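Hypothetical conserved protein TTC0263 (Thermus thermophilus, PDB 2PL2) is of unknown function but belongs to the tetratricopeptide-repeat family, whose stacked helix pairs commonly serve as scaffolds for binding other proteins. Local coordinates at residues N61-V66 with M77-A82; R71-Y76 with K108-V113; Q102-L107 with G125-L130. One frame throughout, in Å; residues are numbered along the deposited sequence.

Contact 1: residues N61-V66 with M77-A82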
ATOM      1  N   ASN A  61      14.953  -0.872 -11.921  1.00 34.26           N
ATOM      2  CA  ASN A  61      15.439   0.510 -11.930  1.00 33.66           C
ATOM      3  C   ASN A  61      16.504   0.708 -10.853  1.00 32.28           C
ATOM      4  O   ASN A  61      17.419   1.513 -11.011  1.00 33.72           O
ATOM      5  CB  ASN A  61      14.284   1.489 -11.707  1.00 34.83           C
ATOM      6  CG  ASN A  61      13.562   1.844 -12.995  1.00 37.02           C
ATOM      7  OD1 ASN A  61      12.405   2.268 -12.976  1.00 38.99           O
ATOM      8  ND2 ASN A  61      14.247   1.686 -14.120  1.00 36.52           N
ATOM      9  N   GLY A  62      16.368  -0.020  -9.752  1.00 30.11           N
ATOM     10  CA  GLY A  62      17.348   0.066  -8.692  1.00 29.03           C
ATOM     11  C   GLY A  62      18.641  -0.540  -9.205  1.00 29.59           C
ATOM     12  O   GLY A  62      19.731  -0.006  -8.960  1.00 27.26           O
ATOM     13  N   LYS A  63      18.506  -1.660  -9.921  1.00 29.15           N
ATOM     14  CA  LYS A  63      19.637  -2.367 -10.513  1.00 28.43           C
ATOM     15  C   LYS A  63      20.421  -1.461 -11.445  1.00 26.99           C
ATOM     16  O   LYS A  63      21.628  -1.385 -11.355  1.00 27.32           O
ATOM     17  CB  LYS A  63      19.161  -3.594 -11.289  1.00 27.44           C
ATOM     18  CG  LYS A  63      18.903  -4.822 -10.416  1.00 26.63           C
ATOM     19  CD  LYS A  63      18.279  -5.963 -11.208  1.00 20.99           C
ATOM     20  CE  LYS A  63      18.252  -7.233 -10.359  1.00 21.14           C
ATOM     21  NZ  LYS A  63      17.463  -8.335 -10.969  1.00 18.37           N
ATOM     22  N   THR A  64      19.727  -0.768 -12.336  1.00 28.24           N
ATOM     23  CA  THR A  64      20.389   0.129 -13.281  1.00 29.31           C
ATOM     24  C   THR A  64      20.897   1.401 -12.603  1.00 28.94           C
ATOM     25  O   THR A  64      21.678   2.157 -13.180  1.00 30.43           O
ATOM     26  CB  THR A  64      19.453   0.479 -14.482  1.00 27.37           C
ATOM     27  OG1 THR A  64      19.849   1.728 -15.067  1.00 29.92           O
ATOM     28  CG2 THR A  64      18.024   0.581 -14.034  1.00 29.33           C
ATOM     29  N   LEU A  65      20.476   1.626 -11.364  1.00 27.68           N
ATOM     30  CA  LEU A  65      20.919   2.805 -10.635  1.00 25.86           C
ATOM     31  C   LEU A  65      22.239   2.525  -9.942  1.00 25.76           C
ATOM     32  O   LEU A  65      23.115   3.379  -9.891  1.00 25.65           O
ATOM     33  CB  LEU A  65      19.877   3.214  -9.609  1.00 23.44           C
ATOM     34  CG  LEU A  65      18.827   4.187 -10.113  1.00 22.08           C
ATOM     35  CD1 LEU A  65      17.699   4.306  -9.087  1.00 22.01           C
ATOM     36  CD2 LEU A  65      19.503   5.536 -10.372  1.00 19.00           C
ATOM     37  N   VAL A  66      22.376   1.320  -9.409  1.00 25.95           N
ATOM     38  CA  VAL A  66      23.604   0.929  -8.726  1.00 29.73           C
ATOM     39  C   VAL A  66      24.682   0.579  -9.745  1.00 30.81           C
ATOM     40  O   VAL A  66      25.878   0.707  -9.476  1.00 31.17           O
ATOM     41  CB  VAL A  66      23.357  -0.296  -7.808  1.00 30.54           C
ATOM     42  CG1 VAL A  66      24.673  -0.835  -7.275  1.00 31.19           C
ATOM     43  CG2 VAL A  66      22.440   0.109  -6.649  1.00 31.22           C
ATOM     44  N   MET A  77      18.897   2.183  -1.863  1.00 31.40           N
ATOM     45  CA  MET A  77      17.649   2.337  -1.112  1.00 31.44           C
ATOM     46  C   MET A  77      16.503   1.704  -1.902  1.00 30.65           C
ATOM     47  O   MET A  77      15.791   0.836  -1.396  1.00 28.96           O
ATOM     48  CB  MET A  77      17.357   3.817  -0.831  1.00 29.36           C
ATOM     49  CG  MET A  77      18.306   4.490   0.184  1.00 30.95           C
ATOM     50  SD  MET A  77      18.178   3.886   1.915  1.00 32.11           S
ATOM     51  CE  MET A  77      16.495   4.424   2.309  1.00 28.30           C
ATOM     52  N   VAL A  78      16.342   2.122  -3.149  1.00 30.45           N
ATOM     53  CA  VAL A  78      15.289   1.580  -4.002  1.00 32.29           C
ATOM     54  C   VAL A  78      15.402   0.059  -4.040  1.00 33.29           C
ATOM     55  O   VAL A  78      14.476  -0.657  -3.674  1.00 34.54           O
ATOM     56  CB  VAL A  78      15.412   2.146  -5.429  1.00 32.69           C
ATOM     57  CG1 VAL A  78      14.518   1.381  -6.377  1.00 34.13           C
ATOM     58  CG2 VAL A  78      15.046   3.622  -5.424  1.00 33.63           C
ATOM     59  N   LEU A  79      16.562  -0.417  -4.467  1.00 33.37           N
ATOM     60  CA  LEU A  79      16.858  -1.841  -4.559  1.00 33.27           C
ATOM     61  C   LEU A  79      16.598  -2.547  -3.228  1.00 32.17           C
ATOM     62  O   LEU A  79      16.072  -3.653  -3.190  1.00 32.20           O
ATOM     63  CB  LEU A  79      18.325  -2.000  -4.981  1.00 33.93           C
ATOM     64  CG  LEU A  79      18.929  -3.348  -5.368  1.00 33.09           C
ATOM     65  CD1 LEU A  79      18.108  -3.996  -6.463  1.00 33.42           C
ATOM     66  CD2 LEU A  79      20.355  -3.114  -5.845  1.00 31.80           C
ATOM     67  N   SER A  80      16.973  -1.892  -2.140  1.00 33.68           N
ATOM     68  CA  SER A  80      16.793  -2.426  -0.798  1.00 33.98           C
ATOM     69  C   SER A  80      15.328  -2.667  -0.433  1.00 35.36           C
ATOM     70  O   SER A  80      14.974  -3.727   0.090  1.00 36.33           O
ATOM     71  CB  SER A  80      17.410  -1.467   0.214  1.00 32.83           C
ATOM     72  OG  SER A  80      17.031  -1.824   1.525  1.00 33.30           O
ATOM     73  N   GLU A  81      14.481  -1.674  -0.691  1.00 35.63           N
ATOM     74  CA  GLU A  81      13.058  -1.789  -0.382  1.00 36.67           C
ATOM     75  C   GLU A  81      12.381  -2.798  -1.304  1.00 38.01           C
ATOM     76  O   GLU A  81      11.445  -3.490  -0.907  1.00 39.30           O
ATOM     77  CB  GLU A  81      12.384  -0.422  -0.516  1.00 37.34           C
ATOM     78  CG  GLU A  81      12.653   0.506   0.653  1.00 38.19           C
ATOM     79  CD  GLU A  81      12.890   1.936   0.218  1.00 40.40           C
ATOM     80  OE1 GLU A  81      12.151   2.398  -0.683  1.00 40.48           O
ATOM     81  OE2 GLU A  81      13.804   2.599   0.779  1.00 40.12           O
ATOM     82  N   ALA A  82      12.866  -2.880  -2.537  1.00 36.95           N
ATOM     83  CA  ALA A  82      12.325  -3.806  -3.511  1.00 35.04           C
ATOM     84  C   ALA A  82      12.472  -5.247  -3.033  1.00 34.93           C
ATOM     85  O   ALA A  82      11.551  -6.052  -3.200  1.00 34.37           O
ATOM     86  CB  ALA A  82      13.019  -3.611  -4.847  1.00 35.10           C
TER

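Contact 2: residues R71-Y76 with K108-V113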
ATOM      1  N   ARG A  71      27.658   5.414  -6.766  1.00 34.14           N
ATOM      2  CA  ARG A  71      27.941   6.407  -5.738  1.00 36.40           C
ATOM      3  C   ARG A  71      26.672   7.076  -5.227  1.00 36.28           C
ATOM      4  O   ARG A  71      26.696   7.785  -4.215  1.00 35.77           O
ATOM      5  CB  ARG A  71      28.903   7.467  -6.283  1.00 38.90           C
ATOM      6  CG  ARG A  71      30.350   7.011  -6.295  1.00 43.71           C
ATOM      7  CD  ARG A  71      31.253   8.009  -6.994  1.00 48.87           C
ATOM      8  NE  ARG A  71      32.653   7.789  -6.649  1.00 52.90           N
ATOM      9  CZ  ARG A  71      33.191   8.154  -5.490  1.00 54.34           C
ATOM     10  NH1 ARG A  71      32.443   8.764  -4.576  1.00 54.38           N
ATOM     11  NH2 ARG A  71      34.469   7.893  -5.236  1.00 55.54           N
ATOM     12  N   TYR A  72      25.569   6.843  -5.935  1.00 35.11           N
ATOM     13  CA  TYR A  72      24.268   7.397  -5.575  1.00 34.05           C
ATOM     14  C   TYR A  72      23.554   6.439  -4.618  1.00 33.60           C
ATOM     15  O   TYR A  72      23.361   5.258  -4.937  1.00 34.10           O
ATOM     16  CB  TYR A  72      23.441   7.598  -6.839  1.00 33.69           C
ATOM     17  CG  TYR A  72      22.108   8.275  -6.633  1.00 33.51           C
ATOM     18  CD1 TYR A  72      22.030   9.528  -6.034  1.00 33.19           C
ATOM     19  CD2 TYR A  72      20.930   7.703  -7.127  1.00 32.12           C
ATOM     20  CE1 TYR A  72      20.810  10.207  -5.939  1.00 35.25           C
ATOM     21  CE2 TYR A  72      19.712   8.368  -7.042  1.00 32.84           C
ATOM     22  CZ  TYR A  72      19.663   9.622  -6.450  1.00 34.34           C
ATOM     23  OH  TYR A  72      18.478  10.307  -6.404  1.00 34.64           O
ATOM     24  N   LEU A  73      23.168   6.946  -3.447  1.00 32.69           N
ATOM     25  CA  LEU A  73      22.490   6.135  -2.438  1.00 31.74           C
ATOM     26  C   LEU A  73      21.127   5.649  -2.898  1.00 29.91           C
ATOM     27  O   LEU A  73      20.675   4.586  -2.486  1.00 29.53           O
ATOM     28  CB  LEU A  73      22.326   6.932  -1.143  1.00 34.53           C
ATOM     29  CG  LEU A  73      23.591   7.153  -0.320  1.00 35.83           C
ATOM     30  CD1 LEU A  73      23.251   7.992   0.894  1.00 37.21           C
ATOM     31  CD2 LEU A  73      24.178   5.801   0.096  1.00 36.62           C
ATOM     32  N   GLY A  74      20.470   6.442  -3.740  1.00 29.07           N
ATOM     33  CA  GLY A  74      19.156   6.079  -4.251  1.00 29.17           C
ATOM     34  C   GLY A  74      19.032   4.648  -4.724  1.00 28.97           C
ATOM     35  O   GLY A  74      18.109   3.939  -4.327  1.00 29.77           O
ATOM     36  N   GLY A  75      19.971   4.220  -5.563  1.00 30.24           N
ATOM     37  CA  GLY A  75      19.958   2.865  -6.087  1.00 29.16           C
ATOM     38  C   GLY A  75      19.852   1.782  -5.031  1.00 29.64           C
ATOM     39  O   GLY A  75      19.029   0.864  -5.143  1.00 30.16           O
ATOM     40  N   TYR A  76      20.691   1.879  -4.006  1.00 28.47           N
ATOM     41  CA  TYR A  76      20.684   0.895  -2.935  1.00 29.33           C
ATOM     42  C   TYR A  76      19.368   0.971  -2.151  1.00 30.96           C
ATOM     43  O   TYR A  76      18.785  -0.053  -1.813  1.00 31.74           O
ATOM     44  CB  TYR A  76      21.865   1.140  -1.991  1.00 30.09           C
ATOM     45  CG  TYR A  76      23.214   1.231  -2.683  1.00 31.48           C
ATOM     46  CD1 TYR A  76      23.984   0.093  -2.923  1.00 30.06           C
ATOM     47  CD2 TYR A  76      23.706   2.457  -3.118  1.00 30.15           C
ATOM     48  CE1 TYR A  76      25.215   0.181  -3.572  1.00 29.81           C
ATOM     49  CE2 TYR A  76      24.924   2.555  -3.769  1.00 33.49           C
ATOM     50  CZ  TYR A  76      25.679   1.417  -4.002  1.00 33.00           C
ATOM     51  OH  TYR A  76      26.893   1.536  -4.668  1.00 32.22           O
ATOM     52  N   LYS A 108      24.383  -2.725   3.211  1.00 31.21           N
ATOM     53  CA  LYS A 108      25.767  -2.714   3.673  1.00 32.85           C
ATOM     54  C   LYS A 108      26.672  -2.002   2.659  1.00 33.51           C
ATOM     55  O   LYS A 108      27.490  -1.162   3.040  1.00 34.18           O
ATOM     56  CB  LYS A 108      26.255  -4.143   3.888  1.00 34.58           C
ATOM     57  CG  LYS A 108      27.566  -4.225   4.631  1.00 39.42           C
ATOM     58  CD  LYS A 108      27.440  -3.647   6.031  1.00 43.19           C
ATOM     59  CE  LYS A 108      28.786  -3.649   6.747  1.00 45.33           C
ATOM     60  NZ  LYS A 108      28.663  -3.084   8.129  1.00 47.16           N
ATOM     61  N   ASP A 109      26.521  -2.324   1.370  1.00 33.65           N
ATOM     62  CA  ASP A 109      27.326  -1.683   0.324  1.00 33.80           C
ATOM     63  C   ASP A 109      27.054  -0.186   0.333  1.00 34.41           C
ATOM     64  O   ASP A 109      27.962   0.621   0.139  1.00 33.47           O
ATOM     65  CB  ASP A 109      26.994  -2.199  -1.090  1.00 34.88           C
ATOM     66  CG  ASP A 109      27.157  -3.696  -1.241  1.00 37.72           C
ATOM     67  OD1 ASP A 109      27.990  -4.301  -0.523  1.00 37.54           O
ATOM     68  OD2 ASP A 109      26.448  -4.267  -2.106  1.00 40.11           O
ATOM     69  N   ALA A 110      25.794   0.189   0.528  1.00 35.01           N
ATOM     70  CA  ALA A 110      25.451   1.600   0.561  1.00 37.69           C
ATOM     71  C   ALA A 110      26.155   2.271   1.744  1.00 39.61           C
ATOM     72  O   ALA A 110      26.571   3.429   1.665  1.00 38.11           O
ATOM     73  CB  ALA A 110      23.944   1.766   0.684  1.00 38.74           C
ATOM     74  N   GLU A 111      26.283   1.532   2.841  1.00 42.65           N
ATOM     75  CA  GLU A 111      26.922   2.048   4.039  1.00 47.39           C
ATOM     76  C   GLU A 111      28.362   2.460   3.739  1.00 48.61           C
ATOM     77  O   GLU A 111      28.915   3.356   4.396  1.00 49.07           O
ATOM     78  CB  GLU A 111      26.884   0.991   5.146  1.00 50.23           C
ATOM     79  CG  GLU A 111      27.665   1.369   6.402  1.00 55.53           C
ATOM     80  CD  GLU A 111      27.543   0.333   7.516  1.00 57.78           C
ATOM     81  OE1 GLU A 111      27.698  -0.877   7.231  1.00 58.27           O
ATOM     82  OE2 GLU A 111      27.300   0.733   8.677  1.00 59.07           O
ATOM     83  N   ARG A 112      28.960   1.813   2.741  1.00 48.29           N
ATOM     84  CA  ARG A 112      30.327   2.117   2.333  1.00 48.27           C
ATOM     85  C   ARG A 112      30.402   3.454   1.604  1.00 47.72           C
ATOM     86  O   ARG A 112      31.443   4.099   1.579  1.00 48.82           O
ATOM     87  CB  ARG A 112      30.866   1.006   1.427  1.00 50.10           C
ATOM     88  CG  ARG A 112      30.882  -0.370   2.083  1.00 53.98           C
ATOM     89  CD  ARG A 112      31.832  -0.405   3.281  1.00 58.27           C
ATOM     90  NE  ARG A 112      31.829  -1.702   3.957  1.00 60.42           N
ATOM     91  CZ  ARG A 112      32.601  -2.005   4.995  1.00 59.90           C
ATOM     92  NH1 ARG A 112      33.445  -1.100   5.482  1.00 59.48           N
ATOM     93  NH2 ARG A 112      32.523  -3.212   5.546  1.00 59.12           N
ATOM     94  N   VAL A 113      29.286   3.863   1.011  1.00 47.68           N
ATOM     95  CA  VAL A 113      29.201   5.120   0.276  1.00 47.14           C
ATOM     96  C   VAL A 113      28.849   6.288   1.203  1.00 47.72           C
ATOM     97  O   VAL A 113      29.056   7.452   0.857  1.00 47.93           O
ATOM     98  CB  VAL A 113      28.130   5.022  -0.830  1.00 47.91           C
ATOM     99  CG1 VAL A 113      28.052   6.324  -1.609  1.00 47.28           C
ATOM    100  CG2 VAL A 113      28.440   3.847  -1.743  1.00 46.53           C
TER

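Contact 3: residues Q102-L107 with G125-L130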
ATOM      1  N   GLN A 102      19.667 -10.274   0.680  1.00 31.35           N
ATOM      2  CA  GLN A 102      20.130  -9.392  -0.395  1.00 31.73           C
ATOM      3  C   GLN A 102      19.959  -7.938   0.001  1.00 31.22           C
ATOM      4  O   GLN A 102      20.793  -7.088  -0.338  1.00 30.57           O
ATOM      5  CB  GLN A 102      19.354  -9.646  -1.698  1.00 31.78           C
ATOM      6  CG  GLN A 102      19.526 -11.041  -2.271  1.00 31.38           C
ATOM      7  CD  GLN A 102      19.007 -11.151  -3.699  1.00 31.79           C
ATOM      8  OE1 GLN A 102      19.604 -10.606  -4.632  1.00 32.58           O
ATOM      9  NE2 GLN A 102      17.892 -11.847  -3.874  1.00 31.46           N
ATOM     10  N   ALA A 103      18.862  -7.659   0.704  1.00 32.94           N
ATOM     11  CA  ALA A 103      18.562  -6.307   1.167  1.00 32.99           C
ATOM     12  C   ALA A 103      19.613  -5.867   2.177  1.00 32.37           C
ATOM     13  O   ALA A 103      20.036  -4.716   2.168  1.00 32.64           O
ATOM     14  CB  ALA A 103      17.157  -6.249   1.783  1.00 32.56           C
ATOM     15  N   LEU A 104      20.040  -6.786   3.039  1.00 32.67           N
ATOM     16  CA  LEU A 104      21.065  -6.481   4.034  1.00 34.04           C
ATOM     17  C   LEU A 104      22.382  -6.215   3.337  1.00 34.79           C
ATOM     18  O   LEU A 104      23.143  -5.324   3.723  1.00 36.85           O
ATOM     19  CB  LEU A 104      21.279  -7.651   4.986  1.00 35.29           C
ATOM     20  CG  LEU A 104      20.416  -7.789   6.234  1.00 38.69           C
ATOM     21  CD1 LEU A 104      21.023  -8.874   7.116  1.00 37.99           C
ATOM     22  CD2 LEU A 104      20.369  -6.469   6.994  1.00 39.00           C
ATOM     23  N   SER A 105      22.653  -7.009   2.310  1.00 32.72           N
ATOM     24  CA  SER A 105      23.888  -6.885   1.563  1.00 31.28           C
ATOM     25  C   SER A 105      23.980  -5.554   0.845  1.00 28.70           C
ATOM     26  O   SER A 105      24.996  -4.868   0.916  1.00 28.79           O
ATOM     27  CB  SER A 105      23.996  -8.035   0.555  1.00 34.36           C
ATOM     28  OG  SER A 105      25.259  -8.035  -0.083  1.00 36.43           O
ATOM     29  N   VAL A 106      22.914  -5.185   0.155  1.00 26.88           N
ATOM     30  CA  VAL A 106      22.897  -3.934  -0.592  1.00 25.84           C
ATOM     31  C   VAL A 106      22.957  -2.722   0.339  1.00 26.52           C
ATOM     32  O   VAL A 106      23.574  -1.703   0.026  1.00 26.38           O
ATOM     33  CB  VAL A 106      21.633  -3.867  -1.484  1.00 24.19           C
ATOM     34  CG1 VAL A 106      21.587  -2.559  -2.216  1.00 24.83           C
ATOM     35  CG2 VAL A 106      21.635  -5.030  -2.489  1.00 23.12           C
ATOM     36  N   LEU A 107      22.300  -2.833   1.487  1.00 29.03           N
ATOM     37  CA  LEU A 107      22.302  -1.751   2.460  1.00 30.07           C
ATOM     38  C   LEU A 107      23.722  -1.598   2.969  1.00 29.55           C
ATOM     39  O   LEU A 107      24.213  -0.484   3.125  1.00 30.86           O
ATOM     40  CB  LEU A 107      21.338  -2.064   3.614  1.00 29.14           C
ATOM     41  CG  LEU A 107      19.852  -1.902   3.283  1.00 25.38           C
ATOM     42  CD1 LEU A 107      19.007  -2.449   4.418  1.00 24.16           C
ATOM     43  CD2 LEU A 107      19.542  -0.431   3.065  1.00 24.48           C
ATOM     44  N   GLY A 125      17.596  -1.609  10.047  1.00 35.15           N
ATOM     45  CA  GLY A 125      16.894  -2.080  11.232  1.00 35.38           C
ATOM     46  C   GLY A 125      15.596  -2.787  10.881  1.00 35.48           C
ATOM     47  O   GLY A 125      15.257  -3.823  11.448  1.00 35.88           O
ATOM     48  N   LEU A 126      14.869  -2.224   9.922  1.00 36.05           N
ATOM     49  CA  LEU A 126      13.611  -2.799   9.472  1.00 36.78           C
ATOM     50  C   LEU A 126      13.870  -4.167   8.849  1.00 37.04           C
ATOM     51  O   LEU A 126      13.023  -5.061   8.919  1.00 38.24           O
ATOM     52  CB  LEU A 126      12.955  -1.872   8.448  1.00 38.03           C
ATOM     53  CG  LEU A 126      11.497  -2.143   8.054  1.00 41.20           C
ATOM     54  CD1 LEU A 126      11.008  -1.022   7.130  1.00 41.18           C
ATOM     55  CD2 LEU A 126      11.376  -3.497   7.364  1.00 42.70           C
ATOM     56  N   VAL A 127      15.045  -4.330   8.246  1.00 35.62           N
ATOM     57  CA  VAL A 127      15.414  -5.590   7.615  1.00 33.11           C
ATOM     58  C   VAL A 127      15.809  -6.637   8.650  1.00 32.81           C
ATOM     59  O   VAL A 127      15.433  -7.808   8.533  1.00 32.63           O
ATOM     60  CB  VAL A 127      16.568  -5.390   6.598  1.00 33.00           C
ATOM     61  CG1 VAL A 127      17.042  -6.746   6.063  1.00 29.74           C
ATOM     62  CG2 VAL A 127      16.094  -4.507   5.446  1.00 28.72           C
ATOM     63  N   TYR A 128      16.565  -6.228   9.664  1.00 34.96           N
ATOM     64  CA  TYR A 128      16.950  -7.160  10.721  1.00 35.79           C
ATOM     65  C   TYR A 128      15.715  -7.672  11.456  1.00 37.51           C
ATOM     66  O   TYR A 128      15.669  -8.831  11.877  1.00 38.49           O
ATOM     67  CB  TYR A 128      17.878  -6.489  11.726  1.00 35.47           C
ATOM     68  CG  TYR A 128      19.316  -6.421  11.287  1.00 35.08           C
ATOM     69  CD1 TYR A 128      20.001  -7.570  10.882  1.00 35.95           C
ATOM     70  CD2 TYR A 128      20.001  -5.219  11.304  1.00 35.64           C
ATOM     71  CE1 TYR A 128      21.337  -7.516  10.508  1.00 34.45           C
ATOM     72  CE2 TYR A 128      21.338  -5.153  10.936  1.00 37.33           C
ATOM     73  CZ  TYR A 128      21.999  -6.306  10.537  1.00 35.30           C
ATOM     74  OH  TYR A 128      23.312  -6.223  10.172  1.00 36.02           O
ATOM     75  N   ALA A 129      14.717  -6.805  11.615  1.00 37.56           N
ATOM     76  CA  ALA A 129      13.482  -7.193  12.292  1.00 37.65           C
ATOM     77  C   ALA A 129      12.763  -8.277  11.484  1.00 38.44           C
ATOM     78  O   ALA A 129      12.376  -9.310  12.024  1.00 38.69           O
ATOM     79  CB  ALA A 129      12.580  -5.977  12.473  1.00 36.05           C
ATOM     80  N   LEU A 130      12.586  -8.041  10.186  1.00 40.17           N
ATOM     81  CA  LEU A 130      11.927  -9.018   9.323  1.00 40.25           C
ATOM     82  C   LEU A 130      12.681 -10.337   9.399  1.00 41.54           C
ATOM     83  O   LEU A 130      12.103 -11.402   9.179  1.00 42.02           O
ATOM     84  CB  LEU A 130      11.888  -8.512   7.881  1.00 39.01           C
ATOM     85  CG  LEU A 130      11.075  -7.227   7.708  1.00 40.13           C
ATOM     86  CD1 LEU A 130      11.233  -6.678   6.303  1.00 39.88           C
ATOM     87  CD2 LEU A 130       9.607  -7.516   8.008  1.00 40.99           C
TER

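Contact 1: residues N61-V66 with M77-A82
L79 lays its two methyl branches against the flank of helix 61-66, one on K63 and the other on V66. CD1 comes 4.1 Å from K63 CG, while CD2 meets V66 CG2 at 3.9 Å; in both pairs the side chains cross at about a right angle. The first torsion of L79 (chi1 -171°) sets CG, from which both branches spring, anti to the backbone N. On the V66 side the contacting methyl, CG2, is the one beside the backbone N. Of the K63 side chain, CG makes the contact; its CB points away from the partner helix, and the chain beyond CG runs on extended in an exposed position. Next to this apolar group V78 presses CG1 onto the bare backbone of G62, 3.9 Å from G62 CA. Helices 55-68 and 73-88 follow one another in the chain and pack antiparallel, as neighbouring helices do throughout a tetratricopeptide-repeat array; the two short segments run at 146° with a closest axis approach of 8.2 Å. That closeness is centred on G62, whose CA lies 4.6 Å from L79 CA, and a beta carbon at this point would stand just 3.0 Å from L79 N. The lack of a side chain therefore allows backbone to approach backbone. G62 O is taken up within its own helix, accepting from both L65 N and V66 N. Further layers close round the same residues, with V78 packing on A46 of helix 39-51, and L79 reaching both L59, earlier on helix 55-68, and V106 of helix 93-113. L65, whose CB also points toward the partner segment, packs on P39 of helix 39-51.

Contact 2: residues R71-Y76 with K108-V113
The Y76 ring has the backbone of A110 over one face, with A110 CA 3.9 Å above the ring plane and displaced toward the rim, while L73 CA lies in plane at an edge. D109 CB and V113 CG2 approach the ring obliquely, and the D109 carboxylate is turned 75° from the ring plane. The tightest side-chain pair is at the root of the tyrosine, where Y76 CB and A110 CB are 3.4 Å apart. Its chi1 of -52° holds CG beside the backbone N, within 3.5 Å of A110 CB. L73 adds one methyl, CD2, which rests 4.1 Å from V113 CB and 3.7 Å from A110 O; V113 CG1 in turn sits 3.3 Å from R71 O. The contact thus joins segment 71-76, which leads into helix 73-88, to segment 108-113 of helix 93-113 in the tetratricopeptide-repeat stack. Y76 OH donates to P70 O, just before the segment. With that hydroxyl engaged there, what crosses between the segments is carbon packing plus methyls set against two carbonyl oxygens, which imposes little directionality.

Contact 3: residues Q102-L107 with G125-L130
V127 and L104 slide past each other in opposite directions, V127 CG1 lying 3.5 Å from both CG and CD2 of the leucine. They sit between helices 93-113 and 118-130, consecutive members of the tetratricopeptide-repeat array, whose short segments run antiparallel at 157° with axes 9.8 Å apart at their closest. Aliphatic packing accounts for much of the contact, and V127 divides it between its branches. CG1, anti to the backbone N (chi1 174°), serves L104. CG2, beside the backbone N, turns to L107 and A103: it meets L107 CD1 at 3.7 Å, the two side chains crossing obliquely, and reaches A103 CB at 4.2 Å. One valine thus touches three residues spread over about one turn of the facing helix. L107 is shared with other layers, packing on S80 of helix 73-88 and on L120 and Q123 of its own partner helix. The second kind of interaction is aromatic. Although the CB of Y128 does not point at helix 102-107, its ring swings nearer and crosses L104 at about a right angle. Beyond this contact the tyrosine also packs on K136, A137 and S140 of helix 134-147. L104 uses both methyls on the ring: CD1 is 3.7 Å from Y128 CE1, and CD2 makes a CH-pi contact over the face, 3.9 Å from the ring centroid and 16° off its normal.

How the contacts relate
All three contacts pair consecutive helices; contacts 1 and 3 are buried, whereas contact 2 is partly buried and lies farther from the chain's centre. Helix 73-88 is common to contacts 1 and 2, and helix 93-113 to contacts 2 and 3. The contacts abut by packing: V66 CG2 lies 3.5 Å from G75 C between contacts 1 and 2, and L79 CD2 meets V106 CG1 at 3.9 Å between contacts 1 and 3. Chemistry varies with place. Contact 1 relies on a glycine and close backbones, contact 3 on branched side chains and a CH-pi contact between more widely spaced axes, and contact 2 on a tyrosine ring packed over A110, with methyls against backbone carbonyls.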